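Phenylacetate-coenzyme A ligase (Bacteroides vulgatus, PDB 3LAX) belongs to the AMP-binding enzyme family of coenzyme A ligases and is represented here by its small C-terminal alpha/beta domain. Local coordinates at residues L34-T39 with K103-T108; V50-L55 with V84-K89. One frame throughout, in Å; residues are numbered along the deposited sequence. Where two conformers were deposited one is given.

Contact 1. Residues L34-T39 with K103-T108; sequences LITLET and KDLRKT
Leu-37 bonds to Lys-103 and Leu-105 through its backbone N and O, in parallel-strand fashion. Leu-37 N donates to Lys-103 O, and Leu-105 N donates to Leu-37 O. A third bond of this kind runs from Lys-103 N to Ile-35 O at 2.7 Å. Both polar backbone atoms of Leu-37 therefore face the 103-108 segment. Thr-36 CA adds a CA-H...O contact to Lys-103 O at 3.2 Å.

The charged pair lies within one segment. Arg-106 grips Asp-104 side-on: NE reaches OD1 and NH2 reaches OD2, a salt bridge of two nearly straight bonds, with NH2 2.8 Å from OD2. Both carboxylate oxygens are met on their syn sides and lie almost in the guanidinium plane. Arg-106 N reaches the anti side of Asp-104 OD1 from the other face of the carboxylate, closing an Asx turn. Three bonds thus fix the carboxylate.

Leu-37 packs against this ion pair. Its CD1 touches both Asp-104 OD2 and Arg-106 NH2, at 3.6 Å from NH2. The methylenes of Arg-106 pass Glu-38 CA, with CG 3.7 Å from it. A separate contact lies on the face of Thr-36 and Lys-103. There the lysine bends at chi3 (52°), and its CE packs 3.9 Å from Leu-34 CD2.

Two waters continue the pairing where the strand of Lys-103 ends. One bridges Thr-39 N and Leu-105 O. The other joins Thr-39 OG1 and Lys-107 N, while Asp-44 also bonds that hydroxyl.

Strand 102-104 is the outermost strand beside 32-40, which pairs on its other side with 43-52. Arg-106 NH1 ties the segment to Asp-44 and to Ile-8 O of strand 7-9. Ile-35 packs on helix 16-24, and Leu-37 on Met-46 and Ile-7.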
# COMPACT_ATOMS: atom_id res chain seq x y z
N LEU A 34 -1.31 4.04 -3.11
CA LEU A 34 -1.86 3.32 -4.24
C LEU A 34 -1.58 1.85 -4.06
O LEU A 34 -0.43 1.45 -3.86
CB LEU A 34 -1.23 3.80 -5.54
CG LEU A 34 -1.71 3.09 -6.80
CD1 LEU A 34 -3.21 3.31 -7.00
CD2 LEU A 34 -0.92 3.56 -8.01
N ILE A 35 -2.63 1.04 -4.10
CA ILE A 35 -2.50 -0.40 -3.99
C ILE A 35 -2.56 -0.96 -5.40
O ILE A 35 -3.55 -0.75 -6.11
CB ILE A 35 -3.68 -0.98 -3.18
CG1 ILE A 35 -3.73 -0.39 -1.76
CG2 ILE A 35 -3.60 -2.49 -3.12
CD1 ILE A 35 -5.09 -0.60 -1.06
N THR A 36 -1.50 -1.64 -5.83
CA THR A 36 -1.49 -2.22 -7.17
C THR A 36 -1.52 -3.74 -7.09
O THR A 36 -0.70 -4.34 -6.39
CB THR A 36 -0.26 -1.78 -8.01
OG1 THR A 36 -0.27 -0.35 -8.16
CG2 THR A 36 -0.31 -2.42 -9.40
N LEU A 37 -2.48 -4.35 -7.77
CA LEU A 37 -2.61 -5.80 -7.80
C LEU A 37 -2.18 -6.27 -9.18
O LEU A 37 -2.65 -5.75 -10.19
CB LEU A 37 -4.06 -6.23 -7.54
CG LEU A 37 -4.66 -5.70 -6.24
CD1 LEU A 37 -6.16 -5.97 -6.15
CD2 LEU A 37 -3.94 -6.25 -5.02
N GLU A 38 -1.28 -7.24 -9.23
CA GLU A 38 -0.91 -7.78 -10.53
C GLU A 38 -0.59 -9.25 -10.46
O GLU A 38 -0.47 -9.83 -9.39
CB GLU A 38 0.25 -6.98 -11.14
CG GLU A 38 1.41 -6.73 -10.20
CD GLU A 38 2.26 -5.55 -10.65
OE1 GLU A 38 2.53 -5.44 -11.87
OE2 GLU A 38 2.64 -4.74 -9.78
N THR A 39 -0.49 -9.86 -11.64
CA THR A 39 -0.15 -11.27 -11.73
C THR A 39 1.31 -11.37 -12.14
O THR A 39 1.68 -11.02 -13.26
CB THR A 39 -1.06 -11.98 -12.73
OG1 THR A 39 -2.43 -11.75 -12.38
CG2 THR A 39 -0.78 -13.49 -12.73
N LYS A 103 -5.35 -0.03 -8.06
CA LYS A 103 -5.15 -0.32 -9.48
C LYS A 103 -4.99 -1.83 -9.64
O LYS A 103 -3.99 -2.41 -9.21
CB LYS A 103 -3.93 0.43 -10.02
CG LYS A 103 -3.60 0.09 -11.46
CD LYS A 103 -2.86 1.21 -12.16
CE LYS A 103 -1.66 1.66 -11.36
NZ LYS A 103 -0.75 2.55 -12.16
N ASP A 104 -5.99 -2.47 -10.23
CA ASP A 104 -6.00 -3.93 -10.35
C ASP A 104 -5.74 -4.31 -11.80
O ASP A 104 -6.61 -4.18 -12.67
CB ASP A 104 -7.34 -4.50 -9.87
CG ASP A 104 -7.30 -6.01 -9.69
OD1 ASP A 104 -6.38 -6.67 -10.23
OD2 ASP A 104 -8.20 -6.54 -9.00
N LEU A 105 -4.53 -4.80 -12.05
CA LEU A 105 -4.08 -5.09 -13.40
C LEU A 105 -4.18 -6.57 -13.70
O LEU A 105 -3.70 -7.04 -14.72
CB LEU A 105 -2.64 -4.63 -13.55
CG LEU A 105 -2.43 -3.13 -13.29
CD1 LEU A 105 -0.97 -2.74 -13.48
CD2 LEU A 105 -3.32 -2.32 -14.22
N ARG A 106 -4.81 -7.32 -12.79
CA ARG A 106 -5.00 -8.73 -13.02
C ARG A 106 -6.12 -8.88 -14.03
O ARG A 106 -6.91 -7.96 -14.24
CB ARG A 106 -5.36 -9.44 -11.72
CG ARG A 106 -4.31 -9.28 -10.64
CD ARG A 106 -4.80 -9.89 -9.35
NE ARG A 106 -5.97 -9.18 -8.85
CZ ARG A 106 -6.72 -9.61 -7.84
NH1 ARG A 106 -6.42 -10.74 -7.22
NH2 ARG A 106 -7.77 -8.89 -7.45
N LYS A 107 -6.20 -10.04 -14.67
CA LYS A 107 -7.34 -10.28 -15.54
C LYS A 107 -8.50 -10.83 -14.72
O LYS A 107 -8.30 -11.64 -13.81
CB LYS A 107 -6.94 -11.18 -16.71
CG LYS A 107 -6.16 -10.40 -17.76
CD LYS A 107 -5.55 -11.27 -18.83
CE LYS A 107 -4.86 -10.41 -19.87
NZ LYS A 107 -3.92 -9.44 -19.23
N THR A 108 -9.70 -10.35 -15.02
CA THR A 108 -10.91 -10.78 -14.32
C THR A 108 -11.16 -12.28 -14.49
O THR A 108 -11.76 -12.92 -13.63
CB THR A 108 -12.16 -10.00 -14.80
OG1 THR A 108 -11.99 -8.61 -14.52
CG2 THR A 108 -13.42 -10.50 -14.10
O HOH W 1 -1.09 -8.34 -14.08
O HOH W 2 -4.07 -11.82 -14.39

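Contact 2. Residues V50-L55 with V84-K89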
# COMPACT_ATOMS: atom_id res chain seq x y z
N VAL A 50 3.20 4.28 -0.99
CA VAL A 50 2.70 5.39 -0.19
C VAL A 50 3.70 6.52 -0.20
O VAL A 50 4.91 6.31 -0.13
CB VAL A 50 2.33 4.97 1.27
CG1 VAL A 50 3.50 4.29 1.95
CG2 VAL A 50 1.84 6.17 2.07
N GLU A 51 3.17 7.73 -0.34
CA GLU A 51 4.02 8.91 -0.36
C GLU A 51 4.58 9.21 1.01
O GLU A 51 3.89 9.12 2.03
CB GLU A 51 3.25 10.13 -0.86
CG GLU A 51 2.88 10.05 -2.30
CD GLU A 51 2.34 11.35 -2.85
OE1 GLU A 51 2.29 12.36 -2.10
OE2 GLU A 51 1.94 11.38 -4.03
N LEU A 52 5.85 9.61 1.02
CA LEU A 52 6.45 10.13 2.23
C LEU A 52 5.90 11.52 2.51
O LEU A 52 5.52 12.26 1.59
CB LEU A 52 7.96 10.22 2.06
CG LEU A 52 8.67 8.87 1.95
CD1 LEU A 52 10.09 9.07 1.44
CD2 LEU A 52 8.67 8.15 3.30
N SER A 53 5.86 11.88 3.79
CA SER A 53 5.58 13.24 4.17
C SER A 53 6.72 14.14 3.71
O SER A 53 7.87 13.71 3.67
CB SER A 53 5.47 13.34 5.69
OG SER A 53 5.41 14.70 6.08
N GLN A 54 6.42 15.39 3.37
CA GLN A 54 7.50 16.32 3.01
C GLN A 54 8.40 16.57 4.20
O GLN A 54 9.51 17.07 4.03
CB GLN A 54 6.96 17.64 2.45
CG GLN A 54 6.01 18.36 3.36
CD GLN A 54 4.57 18.04 3.04
OE1 GLN A 54 4.16 16.88 3.08
NE2 GLN A 54 3.79 19.07 2.71
N LEU A 55 7.95 16.21 5.39
CA LEU A 55 8.77 16.32 6.60
C LEU A 55 9.78 15.19 6.78
O LEU A 55 10.68 15.30 7.61
CB LEU A 55 7.89 16.41 7.85
CG LEU A 55 6.86 17.55 7.87
CD1 LEU A 55 6.16 17.61 9.22
CD2 LEU A 55 7.52 18.90 7.51
N VAL A 84 5.64 -3.24 0.32
CA VAL A 84 5.48 -1.82 0.61
C VAL A 84 6.62 -1.01 -0.01
O VAL A 84 7.80 -1.34 0.16
CB VAL A 84 5.42 -1.58 2.13
CG1 VAL A 84 5.39 -0.07 2.45
CG2 VAL A 84 4.22 -2.32 2.75
N LYS A 85 6.25 0.04 -0.75
CA LYS A 85 7.23 0.92 -1.38
C LYS A 85 6.94 2.36 -0.99
O LYS A 85 5.87 2.89 -1.30
CB LYS A 85 7.18 0.78 -2.90
CG LYS A 85 7.54 -0.61 -3.41
CD LYS A 85 7.55 -0.64 -4.93
CE LYS A 85 7.95 -2.01 -5.44
NZ LYS A 85 7.92 -2.06 -6.93
N LEU A 86 7.90 3.00 -0.32
CA LEU A 86 7.75 4.40 0.04
C LEU A 86 8.27 5.21 -1.13
O LEU A 86 9.36 4.94 -1.65
CB LEU A 86 8.51 4.71 1.33
CG LEU A 86 8.07 3.79 2.48
CD1 LEU A 86 8.73 4.19 3.80
CD2 LEU A 86 6.55 3.75 2.62
N VAL A 87 7.49 6.19 -1.56
CA VAL A 87 7.80 6.99 -2.73
C VAL A 87 7.82 8.46 -2.35
O VAL A 87 7.23 8.85 -1.34
CB VAL A 87 6.80 6.72 -3.89
CG1 VAL A 87 6.81 5.23 -4.26
CG2 VAL A 87 5.39 7.18 -3.53
N PRO A 88 8.51 9.28 -3.14
CA PRO A 88 8.63 10.70 -2.79
C PRO A 88 7.29 11.41 -2.76
O PRO A 88 6.35 11.02 -3.47
CB PRO A 88 9.49 11.27 -3.92
CG PRO A 88 10.23 10.09 -4.47
CD PRO A 88 9.30 8.94 -4.34
N LYS A 89 7.20 12.46 -1.96
CA LYS A 89 6.00 13.28 -1.95
C LYS A 89 5.67 13.73 -3.37
O LYS A 89 6.55 14.20 -4.11
CB LYS A 89 6.21 14.49 -1.04
CG LYS A 89 5.03 15.45 -1.02
CD LYS A 89 5.26 16.54 -0.02
CE LYS A 89 4.46 17.79 -0.35
NZ LYS A 89 5.28 18.78 -1.12
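Leu-52 N donates to Val-87 O at 2.8 Å, the last of three backbone hydrogen bonds joining these parallel strands. Before it, Val-50 N donates to Lys-85 O, and Val-87 N donates to Val-50 O with the donor tilted 32° from the carbonyl plane. Two CA-H...O contacts, from Leu-86 CA to Val-50 O and from Glu-51 CA to Val-87 O, fill in the pairing.

Side chains meet on both faces. Val-50 and Leu-86 share one face of the sheet. Leu-52 crosses Leu-86 at about a right angle, its CD2 4.0 Å from Leu-86 CB. On the other face, Glu-51 CG lies 4.0 Å from Val-87 CG2. Past the strand ends, Lys-89 CB sits 3.5 Å from Leu-52 O.

The next shell covers these groups. Leu-66 and Thr-67 of helix 60-78 touch Leu-86, and Leu-63 touches Leu-52. Leu-29 touches both Val-50 and Leu-86. The helix connects the two strands, completing a beta-alpha-beta unit.

Glu-51 runs extended beyond CG, with CD anti to CA (chi2 -170°). Its OE1 lies 3.8 Å from Lys-89 CA. OE1 accepts from Gly-90 N, and OE2 from Leu-92 N, with a salt bridge to Lys-94. This buried carboxylate thus anchors the chain that follows strand 83-87. Its backbone donors and the lysine probably favour the charged form.

Contacts 1 and 2 lie on opposite sides of the chain's centre, and their centres are 21 Å apart. Both add an outermost strand to one mixed sheet. Its two middle strands, 32-40 and 43-52, follow each other in the chain and pair antiparallel, while each contact is parallel. Contact 2 is nested in the loop closed by contact 1. Both are partly buried. Contact 1 centres on Thr-36, Leu-37 and Arg-106, with exposed Lys-103 and Leu-105 at its margin. In contact 2 Leu-52 and Leu-86 lie against helix 60-78, and exposed Gln-54 and Lys-89 lie beyond the strands. The Asp-104 and Arg-106 pair shapes its own segment, whereas buried Glu-51 reaches residues beyond both segments.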